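Local coordinates for protein NAD nucleotidase (Haemophilus influenzae, PDB 3ZTV) that degrades NAD to adenosine and nicotinamide riboside, acting as a zinc-dependent periplasmic 5'-nucleotidase that also cleaves the pyrophosphate bond of NAD and NADP, at residues A[121-126]-A[138-143]; A[125-130]-A[156-161]; A[178-183]-A[214-219]; A[85-90]-A[116-121]. One frame throughout, in Å; residues are numbered along the deposited sequence.

Contact 1 (A[121-126]-A[138-143])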
loop_
_atom_site.group_PDB
_atom_site.type_symbol
_atom_site.label_atom_id
_atom_site.label_comp_id
_atom_site.label_asym_id
_atom_site.label_seq_id
_atom_site.Cartn_x
_atom_site.Cartn_y
_atom_site.Cartn_z
ATOM N N ILE A 121 -7.892 8.299 -28.932
ATOM C CA ILE A 121 -6.539 8.065 -28.439
ATOM C C ILE A 121 -6.564 6.922 -27.408
ATOM O O ILE A 121 -7.353 6.969 -26.468
ATOM C CB ILE A 121 -5.998 9.345 -27.753
ATOM C CG1 ILE A 121 -6.090 10.566 -28.690
ATOM C CG2 ILE A 121 -4.590 9.131 -27.229
ATOM C CD1 ILE A 121 -5.548 10.338 -30.103
ATOM N N PRO A 122 -5.696 5.904 -27.565
ATOM C CA PRO A 122 -5.656 4.837 -26.553
ATOM C C PRO A 122 -5.386 5.368 -25.150
ATOM O O PRO A 122 -4.509 6.222 -24.968
ATOM C CB PRO A 122 -4.492 3.967 -27.016
ATOM C CG PRO A 122 -4.489 4.130 -28.509
ATOM C CD PRO A 122 -4.852 5.588 -28.733
ATOM N N VAL A 123 -6.127 4.859 -24.168
ATOM C CA VAL A 123 -6.027 5.337 -22.793
ATOM C C VAL A 123 -5.353 4.279 -21.910
ATOM O O VAL A 123 -5.681 3.085 -21.991
ATOM C CB VAL A 123 -7.420 5.696 -22.218
ATOM C CG1 VAL A 123 -7.289 6.280 -20.830
ATOM C CG2 VAL A 123 -8.165 6.655 -23.145
ATOM N N LEU A 124 -4.419 4.714 -21.062
ATOM C CA LEU A 124 -3.731 3.827 -20.119
ATOM C C LEU A 124 -3.892 4.294 -18.676
ATOM O O LEU A 124 -3.779 5.493 -18.390
ATOM C CB LEU A 124 -2.236 3.789 -20.433
ATOM C CG LEU A 124 -1.807 3.440 -21.852
ATOM C CD1 LEU A 124 -0.290 3.611 -21.995
ATOM C CD2 LEU A 124 -2.232 2.030 -22.206
ATOM N N SER A 125 -4.112 3.348 -17.765
ATOM C CA SER A 125 -4.067 3.633 -16.330
ATOM C C SER A 125 -4.013 2.315 -15.563
ATOM O O SER A 125 -4.980 1.540 -15.568
ATOM C CB SER A 125 -5.265 4.468 -15.869
ATOM O OG SER A 125 -5.078 4.859 -14.525
ATOM N N ALA A 126 -2.871 2.042 -14.938
ATOM C CA ALA A 126 -2.640 0.756 -14.283
ATOM C C ALA A 126 -3.123 0.692 -12.834
ATOM O O ALA A 126 -3.337 -0.401 -12.325
ATOM C CB ALA A 126 -1.160 0.382 -14.354
ATOM N N ASN A 138 -13.549 -1.696 -18.967
ATOM C CA ASN A 138 -12.952 -1.930 -20.284
ATOM C C ASN A 138 -12.792 -0.688 -21.169
ATOM O O ASN A 138 -12.810 -0.794 -22.396
ATOM C CB ASN A 138 -13.726 -3.006 -21.063
ATOM C CG ASN A 138 -13.486 -4.411 -20.535
ATOM O OD1 ASN A 138 -14.344 -5.287 -20.665
ATOM N ND2 ASN A 138 -12.321 -4.632 -19.939
ATOM N N LYS A 139 -12.648 0.486 -20.562
ATOM C CA LYS A 139 -12.472 1.709 -21.341
ATOM C C LYS A 139 -10.998 2.118 -21.461
ATOM O O LYS A 139 -10.657 3.023 -22.218
ATOM C CB LYS A 139 -13.291 2.849 -20.740
ATOM C CG LYS A 139 -14.807 2.650 -20.806
ATOM C CD LYS A 139 -15.304 2.493 -22.239
ATOM C CE LYS A 139 -16.830 2.397 -22.292
ATOM N NZ LYS A 139 -17.306 2.129 -23.675
ATOM N N TRP A 140 -10.127 1.455 -20.705
ATOM C CA TRP A 140 -8.688 1.666 -20.808
ATOM C C TRP A 140 -7.959 0.415 -20.372
ATOM O O TRP A 140 -8.575 -0.513 -19.827
ATOM C CB TRP A 140 -8.244 2.860 -19.979
ATOM C CG TRP A 140 -8.515 2.773 -18.501
ATOM C CD1 TRP A 140 -7.770 2.108 -17.541
ATOM C CD2 TRP A 140 -9.586 3.414 -17.800
ATOM N NE1 TRP A 140 -8.321 2.311 -16.292
ATOM C CE2 TRP A 140 -9.448 3.091 -16.429
ATOM C CE3 TRP A 140 -10.665 4.222 -18.200
ATOM C CZ2 TRP A 140 -10.324 3.583 -15.466
ATOM C CZ3 TRP A 140 -11.534 4.688 -17.238
ATOM C CH2 TRP A 140 -11.370 4.366 -15.894
ATOM N N LYS A 141 -6.650 0.387 -20.614
ATOM C CA LYS A 141 -5.784 -0.742 -20.261
ATOM C C LYS A 141 -4.690 -0.275 -19.308
ATOM O O LYS A 141 -4.376 0.917 -19.268
ATOM C CB LYS A 141 -5.167 -1.351 -21.520
ATOM C CG LYS A 141 -6.195 -1.996 -22.429
ATOM C CD LYS A 141 -5.560 -2.725 -23.596
ATOM C CE LYS A 141 -5.158 -1.753 -24.691
ATOM N NZ LYS A 141 -4.547 -2.445 -25.868
ATOM N N PRO A 142 -4.098 -1.200 -18.535
ATOM C CA PRO A 142 -3.020 -0.780 -17.627
ATOM C C PRO A 142 -1.704 -0.437 -18.339
ATOM O O PRO A 142 -0.945 0.402 -17.847
ATOM C CB PRO A 142 -2.841 -1.999 -16.706
ATOM C CG PRO A 142 -3.334 -3.161 -17.536
ATOM C CD PRO A 142 -4.502 -2.603 -18.309
ATOM N N TYR A 143 -1.433 -1.069 -19.474
ATOM C CA TYR A 143 -0.182 -0.840 -20.201
ATOM C C TYR A 143 -0.378 -1.207 -21.663
ATOM O O TYR A 143 -1.404 -1.779 -22.040
ATOM C CB TYR A 143 0.981 -1.659 -19.610
ATOM C CG TYR A 143 0.901 -3.146 -19.914
ATOM C CD1 TYR A 143 0.055 -3.991 -19.181
ATOM C CD2 TYR A 143 1.644 -3.713 -20.945
ATOM C CE1 TYR A 143 -0.023 -5.351 -19.457
ATOM C CE2 TYR A 143 1.556 -5.075 -21.236
ATOM C CZ TYR A 143 0.724 -5.886 -20.481
ATOM O OH TYR A 143 0.628 -7.240 -20.751
HETATM O O HOH W 1 -8.791 3.360 -24.458
#

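Contact 2 (A[125-130]-A[156-161])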
loop_
_atom_site.group_PDB
_atom_site.type_symbol
_atom_site.label_atom_id
_atom_site.label_comp_id
_atom_site.label_asym_id
_atom_site.label_seq_id
_atom_site.Cartn_x
_atom_site.Cartn_y
_atom_site.Cartn_z
ATOM N N SER A 125 -4.112 3.348 -17.765
ATOM C CA SER A 125 -4.067 3.633 -16.330
ATOM C C SER A 125 -4.013 2.315 -15.563
ATOM O O SER A 125 -4.980 1.540 -15.568
ATOM C CB SER A 125 -5.265 4.468 -15.869
ATOM O OG SER A 125 -5.078 4.859 -14.525
ATOM N N ALA A 126 -2.871 2.042 -14.938
ATOM C CA ALA A 126 -2.640 0.756 -14.283
ATOM C C ALA A 126 -3.123 0.692 -12.834
ATOM O O ALA A 126 -3.337 -0.401 -12.325
ATOM C CB ALA A 126 -1.160 0.382 -14.354
ATOM N N ASN A 127 -3.290 1.836 -12.170
ATOM C CA ASN A 127 -3.668 1.842 -10.757
ATOM C C ASN A 127 -5.093 2.366 -10.529
ATOM O O ASN A 127 -5.489 2.629 -9.385
ATOM C CB ASN A 127 -2.651 2.602 -9.887
ATOM C CG ASN A 127 -2.628 4.097 -10.167
ATOM O OD1 ASN A 127 -2.823 4.537 -11.299
ATOM N ND2 ASN A 127 -2.365 4.877 -9.131
ATOM N N VAL A 128 -5.855 2.525 -11.616
ATOM C CA VAL A 128 -7.253 2.937 -11.551
ATOM C C VAL A 128 -8.025 1.855 -12.299
ATOM O O VAL A 128 -7.895 1.718 -13.521
ATOM C CB VAL A 128 -7.459 4.316 -12.200
ATOM C CG1 VAL A 128 -8.903 4.766 -12.023
ATOM C CG2 VAL A 128 -6.486 5.339 -11.603
ATOM N N ILE A 129 -8.807 1.060 -11.571
ATOM C CA ILE A 129 -9.346 -0.182 -12.129
ATOM C C ILE A 129 -10.856 -0.304 -11.858
ATOM O O ILE A 129 -11.268 -0.503 -10.716
ATOM C CB ILE A 129 -8.598 -1.439 -11.573
ATOM C CG1 ILE A 129 -7.079 -1.288 -11.724
ATOM C CG2 ILE A 129 -9.047 -2.685 -12.313
ATOM C CD1 ILE A 129 -6.280 -2.481 -11.149
ATOM N N PRO A 130 -11.689 -0.170 -12.906
ATOM C CA PRO A 130 -13.134 -0.262 -12.669
ATOM C C PRO A 130 -13.623 -1.701 -12.528
ATOM O O PRO A 130 -13.148 -2.604 -13.231
ATOM C CB PRO A 130 -13.733 0.377 -13.927
ATOM C CG PRO A 130 -12.645 1.260 -14.463
ATOM C CD PRO A 130 -11.394 0.460 -14.202
ATOM N N ILE A 156 3.356 2.202 -19.341
ATOM C CA ILE A 156 2.438 1.956 -18.230
ATOM C C ILE A 156 1.780 3.280 -17.852
ATOM O O ILE A 156 2.469 4.291 -17.724
ATOM C CB ILE A 156 3.212 1.438 -16.990
ATOM C CG1 ILE A 156 3.979 0.154 -17.301
ATOM C CG2 ILE A 156 2.293 1.227 -15.789
ATOM C CD1 ILE A 156 5.049 -0.134 -16.280
ATOM N N GLY A 157 0.459 3.299 -17.665
ATOM C CA GLY A 157 -0.204 4.513 -17.223
ATOM C C GLY A 157 -0.362 4.544 -15.713
ATOM O O GLY A 157 -0.449 3.488 -15.081
ATOM N N LEU A 158 -0.449 5.737 -15.126
ATOM C CA LEU A 158 -0.575 5.865 -13.672
ATOM C C LEU A 158 -1.251 7.178 -13.290
ATOM O O LEU A 158 -0.965 8.218 -13.894
ATOM C CB LEU A 158 0.813 5.791 -13.009
ATOM C CG LEU A 158 0.895 5.322 -11.548
ATOM C CD1 LEU A 158 0.630 3.827 -11.428
ATOM C CD2 LEU A 158 2.272 5.655 -10.961
ATOM N N ASP A 159 -2.098 7.140 -12.261
ATOM C CA ASP A 159 -2.783 8.340 -11.767
ATOM C C ASP A 159 -2.428 8.635 -10.322
ATOM O O ASP A 159 -2.008 7.749 -9.568
ATOM C CB ASP A 159 -4.299 8.141 -11.864
ATOM C CG ASP A 159 -5.085 9.445 -12.074
ATOM O OD1 ASP A 159 -4.552 10.569 -11.910
ATOM O OD2 ASP A 159 -6.297 9.328 -12.406
ATOM N N THR A 160 -2.569 9.896 -9.944
ATOM C CA THR A 160 -2.503 10.285 -8.551
ATOM C C THR A 160 -3.717 9.721 -7.797
ATOM O O THR A 160 -4.847 9.738 -8.310
ATOM C CB THR A 160 -2.388 11.812 -8.420
ATOM O OG1 THR A 160 -2.131 12.151 -7.050
ATOM C CG2 THR A 160 -3.637 12.557 -8.957
ATOM N N VAL A 161 -3.494 9.187 -6.599
ATOM C CA VAL A 161 -4.536 8.465 -5.864
ATOM C C VAL A 161 -5.340 9.354 -4.910
ATOM O O VAL A 161 -6.520 9.630 -5.164
ATOM C CB VAL A 161 -3.975 7.221 -5.133
ATOM C CG1 VAL A 161 -5.049 6.593 -4.262
ATOM C CG2 VAL A 161 -3.447 6.209 -6.153
#

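Contact 3 (A[178-183]-A[214-219])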
loop_
_atom_site.group_PDB
_atom_site.type_symbol
_atom_site.label_atom_id
_atom_site.label_comp_id
_atom_site.label_asym_id
_atom_site.label_seq_id
_atom_site.Cartn_x
_atom_site.Cartn_y
_atom_site.Cartn_z
ATOM N N ASP A 178 -1.979 2.052 -4.792
ATOM C CA ASP A 178 -0.784 2.832 -4.509
ATOM C C ASP A 178 0.106 3.033 -5.726
ATOM O O ASP A 178 0.398 2.084 -6.465
ATOM C CB ASP A 178 0.017 2.157 -3.396
ATOM C CG ASP A 178 1.233 2.953 -3.005
ATOM O OD1 ASP A 178 1.071 4.031 -2.397
ATOM O OD2 ASP A 178 2.356 2.493 -3.299
ATOM N N GLU A 179 0.543 4.274 -5.922
ATOM C CA GLU A 179 1.379 4.635 -7.068
ATOM C C GLU A 179 2.705 3.867 -7.115
ATOM O O GLU A 179 3.051 3.290 -8.145
ATOM C CB GLU A 179 1.672 6.147 -7.081
ATOM C CG GLU A 179 0.437 7.077 -7.179
ATOM C CD GLU A 179 -0.084 7.562 -5.824
ATOM O OE1 GLU A 179 0.131 6.856 -4.797
ATOM O OE2 GLU A 179 -0.713 8.657 -5.787
ATOM N N ILE A 180 3.462 3.889 -6.015
ATOM C CA ILE A 180 4.759 3.204 -5.972
ATOM C C ILE A 180 4.604 1.694 -6.152
ATOM O O ILE A 180 5.300 1.088 -6.978
ATOM C CB ILE A 180 5.517 3.522 -4.660
ATOM C CG1 ILE A 180 5.948 4.994 -4.665
ATOM C CG2 ILE A 180 6.712 2.582 -4.466
ATOM C CD1 ILE A 180 6.514 5.490 -3.352
ATOM N N ALA A 181 3.701 1.073 -5.399
ATOM C CA ALA A 181 3.530 -0.370 -5.531
ATOM C C ALA A 181 3.109 -0.757 -6.941
ATOM O O ALA A 181 3.627 -1.702 -7.527
ATOM C CB ALA A 181 2.537 -0.911 -4.509
ATOM N N THR A 182 2.155 -0.031 -7.503
ATOM C CA THR A 182 1.699 -0.369 -8.845
ATOM C C THR A 182 2.830 -0.254 -9.863
ATOM O O THR A 182 2.995 -1.122 -10.725
ATOM C CB THR A 182 0.479 0.483 -9.290
ATOM O OG1 THR A 182 -0.615 0.264 -8.386
ATOM C CG2 THR A 182 0.074 0.132 -10.725
ATOM N N ALA A 183 3.577 0.843 -9.792
ATOM C CA ALA A 183 4.705 1.030 -10.703
ATOM C C ALA A 183 5.696 -0.132 -10.624
ATOM O O ALA A 183 6.105 -0.673 -11.649
ATOM C CB ALA A 183 5.401 2.370 -10.451
ATOM N N GLN A 214 13.508 7.030 -7.653
ATOM C CA GLN A 214 14.553 6.680 -6.688
ATOM C C GLN A 214 14.281 5.393 -5.921
ATOM O O GLN A 214 15.202 4.822 -5.326
ATOM C CB GLN A 214 14.768 7.831 -5.713
ATOM C CG GLN A 214 15.312 9.080 -6.382
ATOM C CD GLN A 214 15.384 10.252 -5.434
ATOM O OE1 GLN A 214 14.383 10.923 -5.189
ATOM N NE2 GLN A 214 16.566 10.504 -4.889
ATOM N N LYS A 215 13.036 4.928 -5.946
ATOM C CA LYS A 215 12.625 3.786 -5.125
ATOM C C LYS A 215 12.201 2.556 -5.908
ATOM O O LYS A 215 12.044 1.482 -5.335
ATOM C CB LYS A 215 11.496 4.187 -4.171
ATOM C CG LYS A 215 11.918 5.171 -3.100
ATOM C CD LYS A 215 10.819 5.422 -2.081
ATOM C CE LYS A 215 11.314 6.330 -0.964
ATOM N NZ LYS A 215 10.236 6.656 0.014
ATOM N N VAL A 216 12.001 2.703 -7.212
ATOM C CA VAL A 216 11.454 1.638 -8.041
ATOM C C VAL A 216 12.436 1.307 -9.162
ATOM O O VAL A 216 12.994 2.213 -9.784
ATOM C CB VAL A 216 10.082 2.065 -8.640
ATOM C CG1 VAL A 216 9.590 1.073 -9.678
ATOM C CG2 VAL A 216 9.044 2.262 -7.532
ATOM N N ASN A 217 12.642 0.015 -9.402
ATOM C CA ASN A 217 13.529 -0.447 -10.468
ATOM C C ASN A 217 12.825 -0.685 -11.806
ATOM O O ASN A 217 11.599 -0.850 -11.870
ATOM C CB ASN A 217 14.253 -1.742 -10.049
ATOM C CG ASN A 217 15.132 -1.555 -8.832
ATOM O OD1 ASN A 217 15.086 -2.347 -7.876
ATOM N ND2 ASN A 217 15.926 -0.505 -8.849
ATOM N N ASP A 218 13.616 -0.694 -12.875
ATOM C CA ASP A 218 13.200 -1.169 -14.192
ATOM C C ASP A 218 12.364 -0.175 -15.009
ATOM O O ASP A 218 11.867 -0.518 -16.083
ATOM C CB ASP A 218 12.504 -2.532 -14.076
ATOM C CG ASP A 218 13.376 -3.571 -13.396
ATOM O OD1 ASP A 218 14.554 -3.714 -13.784
ATOM O OD2 ASP A 218 12.879 -4.217 -12.456
ATOM N N ILE A 219 12.243 1.052 -14.509
ATOM C CA ILE A 219 11.529 2.108 -15.249
ATOM C C ILE A 219 12.530 3.167 -15.723
ATOM O O ILE A 219 13.290 3.713 -14.921
ATOM C CB ILE A 219 10.405 2.743 -14.393
ATOM C CG1 ILE A 219 9.389 1.672 -13.971
ATOM C CG2 ILE A 219 9.735 3.913 -15.131
ATOM C CD1 ILE A 219 8.272 2.212 -13.086
#

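Contact 4 (A[85-90]-A[116-121])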
loop_
_atom_site.group_PDB
_atom_site.type_symbol
_atom_site.label_atom_id
_atom_site.label_comp_id
_atom_site.label_asym_id
_atom_site.label_seq_id
_atom_site.Cartn_x
_atom_site.Cartn_y
_atom_site.Cartn_z
ATOM N N ALA A 85 -15.070 18.870 -27.161
ATOM C CA ALA A 85 -14.116 19.766 -27.808
ATOM C C ALA A 85 -12.683 19.301 -27.552
ATOM O O ALA A 85 -11.847 19.289 -28.461
ATOM C CB ALA A 85 -14.309 21.190 -27.325
ATOM N N ASP A 86 -12.416 18.887 -26.316
ATOM C CA ASP A 86 -11.104 18.364 -25.955
ATOM C C ASP A 86 -10.816 17.083 -26.718
ATOM O O ASP A 86 -9.721 16.908 -27.252
ATOM C CB ASP A 86 -11.009 18.146 -24.447
ATOM C CG ASP A 86 -10.993 19.448 -23.687
ATOM O OD1 ASP A 86 -10.012 20.202 -23.851
ATOM O OD2 ASP A 86 -11.955 19.729 -22.942
ATOM N N ALA A 87 -11.792 16.181 -26.791
ATOM C CA ALA A 87 -11.607 14.950 -27.551
ATOM C C ALA A 87 -11.289 15.243 -29.014
ATOM O O ALA A 87 -10.427 14.590 -29.610
ATOM C CB ALA A 87 -12.833 14.031 -27.425
ATOM N N ALA A 88 -11.976 16.230 -29.588
ATOM C CA ALA A 88 -11.795 16.563 -30.992
ATOM C C ALA A 88 -10.369 17.035 -31.294
ATOM O O ALA A 88 -9.739 16.594 -32.265
ATOM C CB ALA A 88 -12.820 17.615 -31.424
ATOM N N VAL A 89 -9.861 17.945 -30.476
ATOM C CA VAL A 89 -8.513 18.464 -30.729
ATOM C C VAL A 89 -7.429 17.432 -30.395
ATOM O O VAL A 89 -6.394 17.365 -31.072
ATOM C CB VAL A 89 -8.250 19.841 -30.071
ATOM C CG1 VAL A 89 -9.251 20.896 -30.600
ATOM C CG2 VAL A 89 -8.305 19.755 -28.553
ATOM N N MET A 90 -7.674 16.608 -29.381
ATOM C CA MET A 90 -6.757 15.509 -29.065
ATOM C C MET A 90 -6.696 14.500 -30.203
ATOM O O MET A 90 -5.612 14.068 -30.607
ATOM C CB MET A 90 -7.181 14.821 -27.764
ATOM C CG MET A 90 -6.963 15.681 -26.530
ATOM S SD MET A 90 -7.780 15.057 -25.043
ATOM C CE MET A 90 -6.683 13.717 -24.552
ATOM N N LEU A 116 -14.459 9.986 -22.968
ATOM C CA LEU A 116 -13.874 8.789 -23.569
ATOM C C LEU A 116 -14.609 8.310 -24.830
ATOM O O LEU A 116 -13.988 7.730 -25.722
ATOM C CB LEU A 116 -13.773 7.659 -22.532
ATOM C CG LEU A 116 -12.858 7.941 -21.330
ATOM C CD1 LEU A 116 -12.717 6.708 -20.446
ATOM C CD2 LEU A 116 -11.480 8.415 -21.776
ATOM N N GLU A 117 -15.919 8.544 -24.897
ATOM C CA GLU A 117 -16.708 8.060 -26.032
ATOM C C GLU A 117 -16.191 8.612 -27.367
ATOM O O GLU A 117 -15.883 7.835 -28.267
ATOM C CB GLU A 117 -18.207 8.334 -25.847
ATOM C CG GLU A 117 -19.094 7.804 -26.972
ATOM C CD GLU A 117 -19.216 6.285 -26.985
ATOM O OE1 GLU A 117 -18.432 5.605 -26.285
ATOM O OE2 GLU A 117 -20.105 5.769 -27.696
ATOM N N PRO A 118 -16.068 9.950 -27.497
ATOM C CA PRO A 118 -15.525 10.519 -28.739
ATOM C C PRO A 118 -13.996 10.402 -28.870
ATOM O O PRO A 118 -13.475 10.540 -29.980
ATOM C CB PRO A 118 -15.946 11.995 -28.664
ATOM C CG PRO A 118 -16.107 12.279 -27.211
ATOM C CD PRO A 118 -16.597 10.987 -26.595
ATOM N N LEU A 119 -13.286 10.159 -27.765
ATOM C CA LEU A 119 -11.818 10.124 -27.784
ATOM C C LEU A 119 -11.311 8.843 -28.439
ATOM O O LEU A 119 -11.701 7.740 -28.039
ATOM C CB LEU A 119 -11.267 10.265 -26.358
ATOM C CG LEU A 119 -9.749 10.327 -26.213
ATOM C CD1 LEU A 119 -9.230 11.626 -26.789
ATOM C CD2 LEU A 119 -9.346 10.186 -24.755
ATOM N N LYS A 120 -10.457 8.976 -29.450
ATOM C CA LYS A 120 -9.938 7.807 -30.155
ATOM C C LYS A 120 -8.473 7.500 -29.818
ATOM O O LYS A 120 -7.888 6.548 -30.346
ATOM C CB LYS A 120 -10.137 7.965 -31.666
ATOM C CG LYS A 120 -11.606 8.123 -32.061
ATOM C CD LYS A 120 -12.461 7.032 -31.416
ATOM C CE LYS A 120 -13.949 7.285 -31.595
ATOM N NZ LYS A 120 -14.775 6.321 -30.812
ATOM N N ILE A 121 -7.892 8.299 -28.932
ATOM C CA ILE A 121 -6.539 8.065 -28.439
ATOM C C ILE A 121 -6.564 6.922 -27.408
ATOM O O ILE A 121 -7.353 6.969 -26.468
ATOM C CB ILE A 121 -5.998 9.345 -27.753
ATOM C CG1 ILE A 121 -6.090 10.566 -28.690
ATOM C CG2 ILE A 121 -4.590 9.131 -27.229
ATOM C CD1 ILE A 121 -5.548 10.338 -30.103
#

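Contact 1 (A[121-126]-A[138-143])
Lys141 O is approached by two neighbouring residues of the facing segment. Ser125 N gives it a hydrogen bond of 2.9 Å, with an N-H...O angle of 157°. The CA of Leu124 adds a CA-H...O contact to Lys141 O at 3.1 Å. Leu124 CD2 also reaches this oxygen, at 3.8 Å. At the residue before Leu124, Val123 O accepts from Lys141 N over 3.2 Å, and this bond is nearly straight (170°). Lys141 is thus bonded to the residues before and after Leu124, the pattern of a single parallel beta bridge. A water extends the link: it accepts from Val123 N and donates to Lys139 O.

Side chains close the contact at both ends. Val123 points CG1 at Trp140 CB, 3.7 Å away; CG1 lies anti to the backbone N (chi1 -176°). The CD1-NE1 edge of the indole meets Ser125. Ser125 O sits at the ring edge, near its plane, 3.5 Å from Trp140 CD1. The indole NE1 itself is hydrogen-bonded to Val128 O. At the far end, Ala126 CB packs on Pro142 CB at 3.7 Å.

Strand 123-124 is the edge of the large mixed sheet, next to strand 97-99. Segment 138-143 leads into strand 143-148, the edge of the second large sheet. The bridge therefore ties the edge of the first sheet to the loop before the edge strand of the second. Leu116 of helix 108-116 covers Val123 and Trp140, while Met186 of helix 179-191 packs on Ala126 and Tyr143.

Contact 2 (A[125-130]-A[156-161])
Asn127 reaches across to Asp159 of segment 156-161, beside the zinc site of the calcineurin-like phosphoesterase fold. Its amide pairs with the backbone of Asp159 as a neighbouring strand would. Asn127 OD1 accepts from Asp159 N at 2.9 Å. Asn127 ND2 donates to Asp159 O, also at 2.9 Å, and that oxygen lies in the amide plane. The two bonds fix the rotation of the amide, and ND2 also bonds to Tyr177 O. CG of Asn127 sits between the backbone N and the carbonyl carbon (chi1 68°), on the side of the strand.

One backbone bond crosses as well. Ala126 N donates to Gly157 O over 2.8 Å, coming from above the carbonyl plane. Gly157 has no side chain, and the backbone of Ser125 comes close there, CA to CA 4.1 Å.

Asp159 lies about 4 Å, side chain to side chain, from His203, a probable zinc ligand.

The remaining contacts are packing. Ala126 CB and Ile156 CG2 form an apolar contact. Leu158 CD1 packs on the Asn127 amide, 3.5 Å from Asn127 CG, the side chains crossing at about a right angle. Val128 CG2 lies 3.6 Å from Asp159 CB.

Contact 3 (A[178-183]-A[214-219])
Ile180 and Ala183 meet Val216 and Ile219 where two successive beta-alpha-beta crossovers pack side by side. Helix 179-191 belongs to the crossover from strand 151-159 to strand 198-203. Helix 206-215 belongs to the next, which ends on strand 221-224. The first turn of the earlier helix touches the loop that leaves the later one.

The contact between them is apolar. Ile180 CG2 and Val216 CG2 are 3.9 Å apart, and Val216 CG2 also approaches Ile180 O. The second branch of Val216, CG1, is anti to the backbone N (chi1 171°) and faces Ala183. One turn on from Ile180, Ala183 CB packs on Ile219 CD1 at 3.9 Å. Lys215 brings its aliphatic chain to the margin, while its NZ forms a salt bridge with Glu211. Around this patch, Ile180 also touches Ile212, and Ile219 touches Ala187. On a different side of the first helix, Ala181 packs on Tyr177 of the second subunit.

Polar bonds lie within 178-183. Asp178 is the N-cap residue: its OD2 accepts from Ala181 N at 2.9 Å, the capping bond, met on the anti side of the carboxylate. Separately, Asp178 O takes the helical bond from Thr182 N at 2.9 Å and a side-chain bond from Thr182 OG1 at 2.8 Å. The two donors reach this oxygen from opposite faces of its plane.

Contact 4 (A[85-90]-A[116-121])
The Pro118 ring meets Ala87 through its CB and CG carbons, and neither segment brings an aromatic ring to the contact. Ala87 CB comes within 3.7 Å of Pro118 CG. The same methyl reaches the peptide that follows, lying 3.9 Å from Leu119 N. A second peptide group is touched farther along the helix: Ile121 CD1 approaches Met90 O at 3.8 Å.

Between these points Leu119 and Met90 cover each other. Leu119 CD1 is the meeting point, 3.9 Å from Met90 CB and 4.0 Å from Met90 CE. The Met90 chain bends at its last torsion (chi3 77°), which brings CE back to that methyl. In Leu119, chi2 (69°) turns CD1 onto Met90. Phe98 of strand 97-99 touches Met90, Leu119 and Ile121.

Helix 84-93 is thereby packed against the loop that links helix 108-116 to strand 123-124. Polar bonds run beside the packing: Asn91, next along the helix, accepts from Lys120 N through OD1 and donates to Pro118 O through ND2. The direct contact itself is apolar, consistent with shape and burial holding the loop here while Asn91 ties its backbone to the helix.

Overall arrangement
Along the chain the order is contact 4, contact 1, contact 2, contact 3, all within the calcineurin-like phosphoesterase domain. Contacts 4 and 1 share Ile121, with centres about 14 Å apart. Contacts 1 and 2 share Ser125 and Ala126, and their centres are about 8 Å apart. Contact 3 follows, its centre about 13 Å from that of contact 2, joined to it by the Glu179 side chain, which accepts from Val161 N. Contacts 3 and 4 do not touch; their centres are about 30 Å apart. The series runs from helix 84-93, past the edge of the large sheet, to the helices flanking the second sheet. Contact 2 comes nearest the zinc ions, while contacts 1 to 3 also reach the second subunit.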